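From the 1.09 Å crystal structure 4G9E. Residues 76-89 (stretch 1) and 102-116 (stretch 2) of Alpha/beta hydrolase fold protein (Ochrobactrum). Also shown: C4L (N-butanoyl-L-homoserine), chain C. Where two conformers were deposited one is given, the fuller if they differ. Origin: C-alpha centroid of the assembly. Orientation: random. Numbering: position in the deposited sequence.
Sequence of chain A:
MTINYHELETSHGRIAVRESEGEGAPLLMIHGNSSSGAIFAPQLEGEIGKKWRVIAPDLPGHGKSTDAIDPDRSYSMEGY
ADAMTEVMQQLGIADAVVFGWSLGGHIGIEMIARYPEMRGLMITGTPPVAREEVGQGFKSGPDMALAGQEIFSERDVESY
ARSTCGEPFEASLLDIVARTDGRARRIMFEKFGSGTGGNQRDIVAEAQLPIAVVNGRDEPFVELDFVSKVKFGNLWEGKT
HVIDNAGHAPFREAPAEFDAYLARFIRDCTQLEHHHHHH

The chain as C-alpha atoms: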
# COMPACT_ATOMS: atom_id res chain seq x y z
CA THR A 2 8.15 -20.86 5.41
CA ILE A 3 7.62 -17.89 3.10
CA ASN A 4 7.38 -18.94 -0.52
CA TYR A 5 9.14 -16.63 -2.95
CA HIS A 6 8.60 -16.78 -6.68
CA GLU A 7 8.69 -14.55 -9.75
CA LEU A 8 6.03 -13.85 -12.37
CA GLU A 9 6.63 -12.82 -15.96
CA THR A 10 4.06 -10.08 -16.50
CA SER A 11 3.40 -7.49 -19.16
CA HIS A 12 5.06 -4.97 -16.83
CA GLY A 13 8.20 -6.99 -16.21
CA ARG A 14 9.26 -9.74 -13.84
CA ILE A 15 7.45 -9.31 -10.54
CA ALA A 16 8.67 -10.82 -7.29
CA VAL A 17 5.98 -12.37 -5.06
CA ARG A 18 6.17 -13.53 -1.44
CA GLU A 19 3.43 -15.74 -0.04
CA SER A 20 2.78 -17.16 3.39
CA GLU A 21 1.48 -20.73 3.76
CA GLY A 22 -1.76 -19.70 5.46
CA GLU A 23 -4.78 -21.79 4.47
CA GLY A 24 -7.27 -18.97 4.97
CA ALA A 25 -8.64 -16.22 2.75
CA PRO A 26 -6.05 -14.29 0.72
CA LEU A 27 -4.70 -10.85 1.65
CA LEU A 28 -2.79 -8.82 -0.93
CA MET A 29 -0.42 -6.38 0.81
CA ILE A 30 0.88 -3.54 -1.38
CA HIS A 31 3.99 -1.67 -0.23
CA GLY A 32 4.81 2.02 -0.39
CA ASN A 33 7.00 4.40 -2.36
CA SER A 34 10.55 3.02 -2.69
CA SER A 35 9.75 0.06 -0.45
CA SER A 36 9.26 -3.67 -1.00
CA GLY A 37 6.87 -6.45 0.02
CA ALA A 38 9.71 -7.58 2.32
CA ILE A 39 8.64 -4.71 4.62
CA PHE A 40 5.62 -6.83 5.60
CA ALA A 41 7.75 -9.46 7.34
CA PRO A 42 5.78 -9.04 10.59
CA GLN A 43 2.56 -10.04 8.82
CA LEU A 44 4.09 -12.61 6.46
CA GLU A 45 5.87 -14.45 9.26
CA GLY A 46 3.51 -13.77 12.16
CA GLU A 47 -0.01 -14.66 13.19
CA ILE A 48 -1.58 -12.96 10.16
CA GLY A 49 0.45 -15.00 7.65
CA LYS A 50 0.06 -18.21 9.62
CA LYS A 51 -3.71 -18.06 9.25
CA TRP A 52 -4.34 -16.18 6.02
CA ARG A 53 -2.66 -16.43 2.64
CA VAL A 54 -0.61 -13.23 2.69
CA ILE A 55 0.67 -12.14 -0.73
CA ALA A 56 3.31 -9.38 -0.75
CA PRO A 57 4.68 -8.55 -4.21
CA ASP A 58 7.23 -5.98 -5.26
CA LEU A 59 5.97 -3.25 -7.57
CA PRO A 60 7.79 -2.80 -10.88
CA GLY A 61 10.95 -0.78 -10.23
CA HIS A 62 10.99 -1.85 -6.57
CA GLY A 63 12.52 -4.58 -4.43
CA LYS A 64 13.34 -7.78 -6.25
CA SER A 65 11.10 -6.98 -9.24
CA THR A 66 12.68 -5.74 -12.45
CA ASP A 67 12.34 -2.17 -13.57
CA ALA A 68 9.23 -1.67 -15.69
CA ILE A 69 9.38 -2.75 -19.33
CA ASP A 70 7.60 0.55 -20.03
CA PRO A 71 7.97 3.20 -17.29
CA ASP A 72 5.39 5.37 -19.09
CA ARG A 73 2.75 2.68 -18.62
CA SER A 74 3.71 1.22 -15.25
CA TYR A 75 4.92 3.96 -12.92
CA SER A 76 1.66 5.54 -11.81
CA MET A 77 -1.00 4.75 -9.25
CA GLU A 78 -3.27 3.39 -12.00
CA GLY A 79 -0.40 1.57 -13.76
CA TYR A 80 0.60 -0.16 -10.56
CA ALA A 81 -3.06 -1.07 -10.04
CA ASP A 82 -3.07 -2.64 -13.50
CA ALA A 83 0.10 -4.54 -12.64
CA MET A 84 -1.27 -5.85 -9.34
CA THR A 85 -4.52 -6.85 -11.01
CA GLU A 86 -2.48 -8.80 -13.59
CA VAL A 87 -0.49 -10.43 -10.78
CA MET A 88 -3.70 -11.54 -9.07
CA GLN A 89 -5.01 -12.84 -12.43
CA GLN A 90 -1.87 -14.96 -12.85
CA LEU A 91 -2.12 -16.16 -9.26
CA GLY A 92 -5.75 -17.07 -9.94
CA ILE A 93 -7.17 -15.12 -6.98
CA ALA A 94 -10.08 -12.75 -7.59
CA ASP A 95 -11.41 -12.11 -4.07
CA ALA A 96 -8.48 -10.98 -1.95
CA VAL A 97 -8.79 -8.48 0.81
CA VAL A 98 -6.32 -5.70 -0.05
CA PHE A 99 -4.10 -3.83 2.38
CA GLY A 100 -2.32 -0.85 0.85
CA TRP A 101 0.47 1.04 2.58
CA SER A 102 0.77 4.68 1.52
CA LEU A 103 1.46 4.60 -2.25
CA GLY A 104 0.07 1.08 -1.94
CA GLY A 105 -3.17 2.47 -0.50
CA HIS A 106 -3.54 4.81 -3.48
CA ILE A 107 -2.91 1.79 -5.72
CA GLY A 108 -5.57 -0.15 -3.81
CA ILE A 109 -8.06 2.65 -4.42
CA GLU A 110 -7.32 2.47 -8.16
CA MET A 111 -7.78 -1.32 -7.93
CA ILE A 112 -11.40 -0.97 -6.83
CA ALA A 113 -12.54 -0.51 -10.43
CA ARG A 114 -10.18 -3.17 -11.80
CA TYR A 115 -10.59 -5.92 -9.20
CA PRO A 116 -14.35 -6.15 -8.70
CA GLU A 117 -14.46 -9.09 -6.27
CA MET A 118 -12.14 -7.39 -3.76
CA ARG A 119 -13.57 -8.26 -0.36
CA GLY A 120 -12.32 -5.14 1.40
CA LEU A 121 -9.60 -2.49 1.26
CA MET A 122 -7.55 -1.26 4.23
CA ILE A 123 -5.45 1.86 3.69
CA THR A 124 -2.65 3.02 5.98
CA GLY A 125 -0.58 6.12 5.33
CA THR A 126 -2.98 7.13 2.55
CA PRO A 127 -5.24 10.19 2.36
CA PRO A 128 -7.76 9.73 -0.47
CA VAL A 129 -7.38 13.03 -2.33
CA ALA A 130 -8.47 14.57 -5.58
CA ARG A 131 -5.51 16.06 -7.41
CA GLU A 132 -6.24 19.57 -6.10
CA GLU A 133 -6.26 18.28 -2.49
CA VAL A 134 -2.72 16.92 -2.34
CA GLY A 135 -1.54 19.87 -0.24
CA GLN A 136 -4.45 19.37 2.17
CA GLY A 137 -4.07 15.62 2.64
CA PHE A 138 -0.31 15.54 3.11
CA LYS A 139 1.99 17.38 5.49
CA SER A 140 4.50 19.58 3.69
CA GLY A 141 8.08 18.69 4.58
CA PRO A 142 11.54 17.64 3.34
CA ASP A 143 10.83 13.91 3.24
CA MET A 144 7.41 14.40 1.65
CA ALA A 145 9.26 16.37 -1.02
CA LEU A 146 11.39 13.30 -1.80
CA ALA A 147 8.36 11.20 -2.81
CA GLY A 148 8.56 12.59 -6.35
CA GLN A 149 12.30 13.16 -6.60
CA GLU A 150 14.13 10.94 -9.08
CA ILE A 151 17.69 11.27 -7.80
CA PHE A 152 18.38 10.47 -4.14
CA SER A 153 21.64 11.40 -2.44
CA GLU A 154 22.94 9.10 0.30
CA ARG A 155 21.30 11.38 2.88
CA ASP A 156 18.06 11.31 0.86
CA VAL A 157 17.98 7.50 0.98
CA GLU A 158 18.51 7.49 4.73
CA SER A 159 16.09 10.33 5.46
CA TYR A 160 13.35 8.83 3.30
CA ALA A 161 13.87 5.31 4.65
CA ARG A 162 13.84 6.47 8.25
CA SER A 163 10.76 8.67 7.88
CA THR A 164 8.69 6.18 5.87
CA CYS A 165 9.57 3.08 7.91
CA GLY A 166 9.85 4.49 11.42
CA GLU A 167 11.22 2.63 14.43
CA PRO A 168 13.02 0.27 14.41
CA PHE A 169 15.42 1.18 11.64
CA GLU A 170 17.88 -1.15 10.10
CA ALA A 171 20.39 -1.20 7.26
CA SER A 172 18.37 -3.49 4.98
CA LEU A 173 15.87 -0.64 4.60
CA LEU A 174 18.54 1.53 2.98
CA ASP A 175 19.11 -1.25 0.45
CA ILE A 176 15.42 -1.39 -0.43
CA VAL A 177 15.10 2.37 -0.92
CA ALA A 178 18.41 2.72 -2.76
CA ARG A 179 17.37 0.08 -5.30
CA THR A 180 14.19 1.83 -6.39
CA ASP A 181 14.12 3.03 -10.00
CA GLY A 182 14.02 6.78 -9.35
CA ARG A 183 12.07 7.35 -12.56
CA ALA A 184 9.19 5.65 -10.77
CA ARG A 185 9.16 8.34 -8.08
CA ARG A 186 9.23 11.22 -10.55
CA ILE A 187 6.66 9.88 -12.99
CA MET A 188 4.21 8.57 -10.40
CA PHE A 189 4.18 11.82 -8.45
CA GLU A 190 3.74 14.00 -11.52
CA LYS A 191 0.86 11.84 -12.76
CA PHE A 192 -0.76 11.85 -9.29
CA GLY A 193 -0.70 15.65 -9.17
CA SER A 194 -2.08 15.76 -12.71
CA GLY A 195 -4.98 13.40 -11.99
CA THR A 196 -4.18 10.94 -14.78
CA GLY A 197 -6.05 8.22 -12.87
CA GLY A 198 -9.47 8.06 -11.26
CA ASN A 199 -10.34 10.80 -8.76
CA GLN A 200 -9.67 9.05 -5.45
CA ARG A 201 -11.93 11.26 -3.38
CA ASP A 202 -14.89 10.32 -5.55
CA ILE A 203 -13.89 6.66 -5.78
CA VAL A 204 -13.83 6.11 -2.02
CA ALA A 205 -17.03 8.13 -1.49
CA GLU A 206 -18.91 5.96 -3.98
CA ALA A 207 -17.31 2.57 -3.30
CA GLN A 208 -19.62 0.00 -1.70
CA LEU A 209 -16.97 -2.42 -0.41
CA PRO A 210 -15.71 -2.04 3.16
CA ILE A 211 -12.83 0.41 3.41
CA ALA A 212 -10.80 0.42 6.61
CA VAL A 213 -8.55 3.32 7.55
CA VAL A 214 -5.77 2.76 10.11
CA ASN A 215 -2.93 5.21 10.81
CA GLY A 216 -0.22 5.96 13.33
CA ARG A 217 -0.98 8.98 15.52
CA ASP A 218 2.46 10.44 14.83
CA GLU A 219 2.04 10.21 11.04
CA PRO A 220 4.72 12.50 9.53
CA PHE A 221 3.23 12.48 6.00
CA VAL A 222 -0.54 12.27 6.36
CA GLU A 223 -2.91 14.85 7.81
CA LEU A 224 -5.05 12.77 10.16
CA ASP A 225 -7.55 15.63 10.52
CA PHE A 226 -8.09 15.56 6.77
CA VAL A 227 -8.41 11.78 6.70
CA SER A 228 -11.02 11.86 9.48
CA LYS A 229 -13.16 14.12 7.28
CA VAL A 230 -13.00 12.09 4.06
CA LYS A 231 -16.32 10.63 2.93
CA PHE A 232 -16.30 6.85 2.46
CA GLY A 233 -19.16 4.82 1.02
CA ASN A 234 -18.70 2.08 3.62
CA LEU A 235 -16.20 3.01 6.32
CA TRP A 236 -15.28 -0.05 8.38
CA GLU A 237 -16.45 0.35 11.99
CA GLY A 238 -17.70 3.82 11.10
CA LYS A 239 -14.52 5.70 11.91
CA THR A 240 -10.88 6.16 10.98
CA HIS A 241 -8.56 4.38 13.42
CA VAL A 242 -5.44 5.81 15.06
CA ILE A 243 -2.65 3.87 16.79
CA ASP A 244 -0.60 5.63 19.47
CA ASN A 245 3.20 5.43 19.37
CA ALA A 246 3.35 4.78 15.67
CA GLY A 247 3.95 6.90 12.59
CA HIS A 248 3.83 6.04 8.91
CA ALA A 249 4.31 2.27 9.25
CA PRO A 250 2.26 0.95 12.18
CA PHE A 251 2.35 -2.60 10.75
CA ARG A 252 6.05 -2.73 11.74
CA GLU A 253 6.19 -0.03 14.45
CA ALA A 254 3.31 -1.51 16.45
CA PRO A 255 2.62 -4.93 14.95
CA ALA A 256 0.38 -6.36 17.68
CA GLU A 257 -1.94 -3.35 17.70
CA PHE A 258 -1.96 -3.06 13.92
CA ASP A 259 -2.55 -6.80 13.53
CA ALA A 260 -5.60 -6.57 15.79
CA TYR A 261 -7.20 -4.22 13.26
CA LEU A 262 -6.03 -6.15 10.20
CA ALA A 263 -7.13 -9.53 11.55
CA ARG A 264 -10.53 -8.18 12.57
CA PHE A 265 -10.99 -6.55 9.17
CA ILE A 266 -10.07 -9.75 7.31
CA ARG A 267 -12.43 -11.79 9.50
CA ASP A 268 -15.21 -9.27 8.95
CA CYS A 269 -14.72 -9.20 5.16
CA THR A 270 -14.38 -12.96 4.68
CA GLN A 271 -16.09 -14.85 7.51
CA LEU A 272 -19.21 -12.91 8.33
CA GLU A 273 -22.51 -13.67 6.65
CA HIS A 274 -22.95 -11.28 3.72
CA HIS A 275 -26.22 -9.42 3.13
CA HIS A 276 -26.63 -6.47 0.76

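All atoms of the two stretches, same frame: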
# COMPACT_ATOMS: atom_id res chain seq x y z
N SER A 76 2.73 4.63 -12.19
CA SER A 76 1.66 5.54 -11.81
C SER A 76 0.73 4.76 -10.91
O SER A 76 0.72 3.53 -10.93
CB SER A 76 0.90 6.06 -13.03
OG SER A 76 0.14 5.02 -13.62
N MET A 77 -0.08 5.46 -10.13
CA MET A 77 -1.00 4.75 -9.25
C MET A 77 -1.89 3.78 -10.04
O MET A 77 -2.10 2.64 -9.62
CB MET A 77 -1.80 5.75 -8.42
CG MET A 77 -0.93 6.44 -7.38
SD MET A 77 -1.65 7.96 -6.81
CE MET A 77 -0.48 8.41 -5.53
N GLU A 78 -2.41 4.23 -11.18
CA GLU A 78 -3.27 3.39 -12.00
C GLU A 78 -2.47 2.29 -12.72
O GLU A 78 -2.98 1.18 -12.88
CB GLU A 78 -4.10 4.24 -12.97
CG GLU A 78 -3.31 5.02 -14.02
CD GLU A 78 -2.85 6.41 -13.58
OE1 GLU A 78 -2.69 6.69 -12.37
OE2 GLU A 78 -2.64 7.24 -14.48
N GLY A 79 -1.24 2.58 -13.14
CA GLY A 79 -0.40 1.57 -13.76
C GLY A 79 -0.02 0.46 -12.81
O GLY A 79 -0.02 -0.72 -13.18
N TYR A 80 0.32 0.83 -11.59
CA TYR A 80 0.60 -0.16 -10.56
C TYR A 80 -0.65 -0.99 -10.24
O TYR A 80 -0.56 -2.19 -9.99
CB TYR A 80 1.07 0.52 -9.28
CG TYR A 80 2.45 1.16 -9.32
CD1 TYR A 80 3.56 0.47 -9.79
CD2 TYR A 80 2.63 2.44 -8.83
CE1 TYR A 80 4.83 1.06 -9.77
CE2 TYR A 80 3.88 3.04 -8.81
CZ TYR A 80 4.97 2.34 -9.27
OH TYR A 80 6.21 2.93 -9.24
N ALA A 81 -1.81 -0.35 -10.26
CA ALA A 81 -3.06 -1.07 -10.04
C ALA A 81 -3.29 -2.08 -11.15
O ALA A 81 -3.73 -3.21 -10.89
CB ALA A 81 -4.22 -0.11 -9.91
N ASP A 82 -3.00 -1.70 -12.39
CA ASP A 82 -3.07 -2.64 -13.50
C ASP A 82 -2.12 -3.81 -13.25
O ASP A 82 -2.50 -4.97 -13.39
CB ASP A 82 -2.74 -1.97 -14.83
CG ASP A 82 -3.91 -1.22 -15.42
OD1 ASP A 82 -5.05 -1.71 -15.27
OD2 ASP A 82 -3.71 -0.15 -16.02
N ALA A 83 -0.89 -3.50 -12.86
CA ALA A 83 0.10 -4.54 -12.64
C ALA A 83 -0.34 -5.52 -11.54
O ALA A 83 -0.21 -6.73 -11.69
CB ALA A 83 1.46 -3.93 -12.30
N MET A 84 -0.84 -4.98 -10.43
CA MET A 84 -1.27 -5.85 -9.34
C MET A 84 -2.49 -6.68 -9.73
O MET A 84 -2.63 -7.82 -9.30
CB MET A 84 -1.53 -5.04 -8.08
CG MET A 84 -0.28 -4.41 -7.47
SD MET A 84 1.05 -5.56 -7.03
CE MET A 84 2.08 -5.47 -8.48
N THR A 85 -3.36 -6.10 -10.55
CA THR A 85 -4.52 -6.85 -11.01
C THR A 85 -4.06 -8.01 -11.90
O THR A 85 -4.59 -9.12 -11.81
CB THR A 85 -5.53 -5.93 -11.73
OG1 THR A 85 -5.97 -4.90 -10.84
CG2 THR A 85 -6.74 -6.74 -12.17
N GLU A 86 -3.06 -7.76 -12.75
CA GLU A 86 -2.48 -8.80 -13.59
C GLU A 86 -1.80 -9.89 -12.75
O GLU A 86 -1.91 -11.09 -13.04
CB GLU A 86 -1.50 -8.19 -14.60
CG GLU A 86 -0.82 -9.22 -15.50
CD GLU A 86 0.09 -8.61 -16.55
OE1 GLU A 86 0.20 -7.37 -16.61
OE2 GLU A 86 0.71 -9.37 -17.32
N VAL A 87 -1.09 -9.48 -11.70
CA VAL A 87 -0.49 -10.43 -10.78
C VAL A 87 -1.56 -11.34 -10.18
O VAL A 87 -1.43 -12.57 -10.17
CB VAL A 87 0.31 -9.71 -9.67
CG1 VAL A 87 0.59 -10.65 -8.49
CG2 VAL A 87 1.61 -9.14 -10.25
N MET A 88 -2.64 -10.75 -9.68
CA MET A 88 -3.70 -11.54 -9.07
C MET A 88 -4.37 -12.48 -10.08
O MET A 88 -4.77 -13.59 -9.74
CB MET A 88 -4.71 -10.65 -8.35
CG MET A 88 -4.11 -9.82 -7.21
SD MET A 88 -3.20 -10.77 -5.97
CE MET A 88 -4.57 -11.52 -5.10
N GLN A 89 -4.50 -12.00 -11.34
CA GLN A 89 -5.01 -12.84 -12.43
C GLN A 89 -4.10 -14.06 -12.60
O GLN A 89 -4.60 -15.20 -12.70
CB GLN A 89 -5.08 -12.02 -13.72
CG GLN A 89 -5.75 -12.71 -14.90
CD GLN A 89 -7.24 -12.86 -14.62
OE1 GLN A 89 -7.82 -13.94 -14.76
NE2 GLN A 89 -7.88 -11.73 -14.25
N SER A 102 0.34 3.40 2.04
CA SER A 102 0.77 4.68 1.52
C SER A 102 0.59 4.71 0.00
O SER A 102 -0.55 4.65 -0.44
CB SER A 102 2.18 5.01 2.00
OG SER A 102 2.41 6.40 1.86
N LEU A 103 1.64 4.79 -0.81
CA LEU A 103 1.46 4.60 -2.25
C LEU A 103 0.61 3.37 -2.52
O LEU A 103 -0.26 3.38 -3.39
CB LEU A 103 2.82 4.48 -2.93
CG LEU A 103 2.81 4.04 -4.40
CD1 LEU A 103 2.07 5.04 -5.28
CD2 LEU A 103 4.24 3.83 -4.90
N GLY A 104 0.85 2.29 -1.78
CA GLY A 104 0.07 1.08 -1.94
C GLY A 104 -1.43 1.24 -1.67
O GLY A 104 -2.25 0.55 -2.29
N GLY A 105 -1.78 2.13 -0.74
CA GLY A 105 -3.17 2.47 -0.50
C GLY A 105 -3.79 3.19 -1.68
O GLY A 105 -4.94 2.91 -2.05
N HIS A 106 -3.06 4.13 -2.28
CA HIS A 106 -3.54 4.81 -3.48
C HIS A 106 -3.74 3.80 -4.62
O HIS A 106 -4.71 3.88 -5.38
CB HIS A 106 -2.56 5.91 -3.90
CG HIS A 106 -2.40 7.00 -2.88
ND1 HIS A 106 -3.34 7.99 -2.69
CD2 HIS A 106 -1.42 7.24 -1.98
CE1 HIS A 106 -2.94 8.80 -1.73
NE2 HIS A 106 -1.78 8.36 -1.27
N ILE A 107 -2.80 2.87 -4.75
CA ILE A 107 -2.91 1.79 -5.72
C ILE A 107 -4.16 0.95 -5.45
O ILE A 107 -4.93 0.64 -6.36
CB ILE A 107 -1.64 0.92 -5.73
CG1 ILE A 107 -0.43 1.76 -6.18
CG2 ILE A 107 -1.83 -0.33 -6.58
CD1 ILE A 107 0.90 1.10 -5.93
N GLY A 108 -4.38 0.60 -4.18
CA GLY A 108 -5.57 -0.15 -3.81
C GLY A 108 -6.86 0.55 -4.19
O GLY A 108 -7.82 -0.08 -4.65
N ILE A 109 -6.90 1.87 -4.01
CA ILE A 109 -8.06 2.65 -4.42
C ILE A 109 -8.28 2.53 -5.94
O ILE A 109 -9.41 2.34 -6.40
CB ILE A 109 -7.94 4.12 -3.97
CG1 ILE A 109 -7.94 4.23 -2.44
CG2 ILE A 109 -9.05 4.98 -4.58
CD1 ILE A 109 -7.56 5.60 -1.92
N GLU A 110 -7.21 2.64 -6.71
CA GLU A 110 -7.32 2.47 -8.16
C GLU A 110 -7.66 1.02 -8.55
O GLU A 110 -8.18 0.78 -9.63
CB GLU A 110 -6.07 2.98 -8.87
CG GLU A 110 -5.74 4.46 -8.62
CD GLU A 110 -6.78 5.42 -9.17
OE1 GLU A 110 -7.53 5.05 -10.10
OE2 GLU A 110 -6.85 6.56 -8.66
N MET A 111 -7.41 0.06 -7.66
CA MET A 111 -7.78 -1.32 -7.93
C MET A 111 -9.27 -1.58 -7.77
O MET A 111 -9.77 -2.58 -8.28
CB MET A 111 -7.01 -2.31 -7.07
CG MET A 111 -5.57 -2.49 -7.48
SD MET A 111 -4.71 -3.72 -6.47
CE MET A 111 -5.44 -5.24 -7.03
N ILE A 112 -9.99 -0.71 -7.07
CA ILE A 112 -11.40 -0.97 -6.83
C ILE A 112 -12.14 -1.20 -8.14
O ILE A 112 -12.94 -2.13 -8.26
CB ILE A 112 -12.05 0.14 -5.98
CG1 ILE A 112 -11.46 0.14 -4.56
CG2 ILE A 112 -13.57 -0.01 -5.93
CD1 ILE A 112 -11.88 1.32 -3.73
N ALA A 113 -11.86 -0.38 -9.15
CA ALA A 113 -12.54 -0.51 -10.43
C ALA A 113 -12.06 -1.70 -11.25
O ALA A 113 -12.78 -2.19 -12.13
CB ALA A 113 -12.35 0.76 -11.23
N ARG A 114 -10.85 -2.15 -10.99
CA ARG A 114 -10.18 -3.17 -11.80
C ARG A 114 -10.31 -4.58 -11.24
O ARG A 114 -10.08 -5.55 -11.96
CB ARG A 114 -8.70 -2.82 -11.92
CG ARG A 114 -8.45 -1.53 -12.68
CD ARG A 114 -6.97 -1.12 -12.63
NE ARG A 114 -6.72 -0.05 -13.58
CZ ARG A 114 -6.94 1.24 -13.36
NH1 ARG A 114 -7.39 1.65 -12.18
NH2 ARG A 114 -6.71 2.12 -14.32
N TYR A 115 -10.64 -4.68 -9.96
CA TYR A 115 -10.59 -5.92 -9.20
C TYR A 115 -11.90 -6.03 -8.44
O TYR A 115 -11.96 -5.82 -7.23
CB TYR A 115 -9.38 -5.87 -8.26
CG TYR A 115 -9.00 -7.17 -7.60
CD1 TYR A 115 -8.52 -8.25 -8.34
CD2 TYR A 115 -9.08 -7.32 -6.22
CE1 TYR A 115 -8.17 -9.45 -7.73
CE2 TYR A 115 -8.72 -8.51 -5.60
CZ TYR A 115 -8.27 -9.57 -6.35
OH TYR A 115 -7.91 -10.74 -5.73
N PRO A 116 -12.98 -6.35 -9.17
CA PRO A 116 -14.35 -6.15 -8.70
C PRO A 116 -14.77 -7.06 -7.55
O PRO A 116 -15.73 -6.73 -6.85
CB PRO A 116 -15.19 -6.44 -9.95
CG PRO A 116 -14.34 -7.33 -10.78
CD PRO A 116 -12.95 -6.80 -10.57
O1 C4L C . 5.24 6.04 1.76
C4 C4L C . 4.73 6.34 0.65
O2 C4L C . 4.33 5.49 -0.17
C3 C4L C . 4.61 7.79 0.27
C2 C4L C . 4.55 8.70 1.51
C1 C4L C . 4.91 10.14 1.20
O3 C4L C . 6.31 10.25 0.93
N1 C4L C . 3.41 8.06 -0.54
C5 C4L C . 3.47 8.29 -1.85
O4 C4L C . 4.52 8.32 -2.48
C6 C4L C . 2.16 8.55 -2.56
C7 C4L C . 2.30 9.79 -3.44
C8 C4L C . 2.55 11.06 -2.64
O HOH W 1 -6.00 1.05 -16.92

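Helix 77-89 crosses the helix that begins at Leu 103 at 71°, with an axial approach of 8.0 Å, and the two stretches together bury 784 Å². The contact is mainly apolar, and its one direct polar link lies toward the C-terminal end of stretch 2.

The backbones come closest where Met 77 faces Ile 107 (CA to CA 5.0 Å) and Ala 81 faces Met 111 (CA to CA 5.2 Å). Ala 81 points toward the other helix, and its small side chain fits this narrow gap: its CB lies 3.7 Å from both Glu 110 CB and Met 111 CG. At the preceding residue, Tyr 80 CB packs 3.4 Å from Ile 107 CD1. Met 84 CB rests 3.8 Å from Met 111 SD, and farther along Met 88 CB lies 3.7 Å from Tyr 115 CE1. The extended Met 77 side chain reaches toward the ligand end of the contact, where its CE sits over one face of the His 106 imidazole, 3.6 Å from His 106 CG, in a CH-pi contact. The same methyl is 3.7 Å from C7 of the butanoyl chain, so it touches protein and ligand alike.

Arg 114, with its aliphatic chain nearly extended, carries its guanidinium across to stretch 1. Its NE donates to Asp 82 OD1 at 2.9 Å, the hydrogen bond of a salt bridge, with the carboxylate oxygen near the guanidinium plane. The other two nitrogens are also engaged. Arg 114 NH1 donates to Glu 110 O at 2.8 Å, tying the side chain back to its own stretch, while NH2 donates to a water 2.9 Å away. That water in turn donates to Asp 82 OD2 at 2.7 Å, so a water-mediated bridge runs beside the direct one. Glu 110 OE1 lies 4.0 Å from Arg 114 NH1, a long salt bridge, and both its carboxylate oxygens are hydrogen-bonded elsewhere in the structure.

Other polar groups are satisfied locally. Thr 85 OG1 donates to Ala 81 O at 2.8 Å, which leaves its CG2 3.6 Å from Arg 114 O. Ser 76 OG caps the first helix by accepting from Gly 79 N at 2.8 Å. His 106 ND1 and Tyr 115 OH find partners elsewhere. At the start of the second helix, Leu 103 N donates to C4L O2 at 2.9 Å, and Ser 102 OG lies 2.6 Å from C4L C4, bringing the ligand carboxylate against the helix N-terminus.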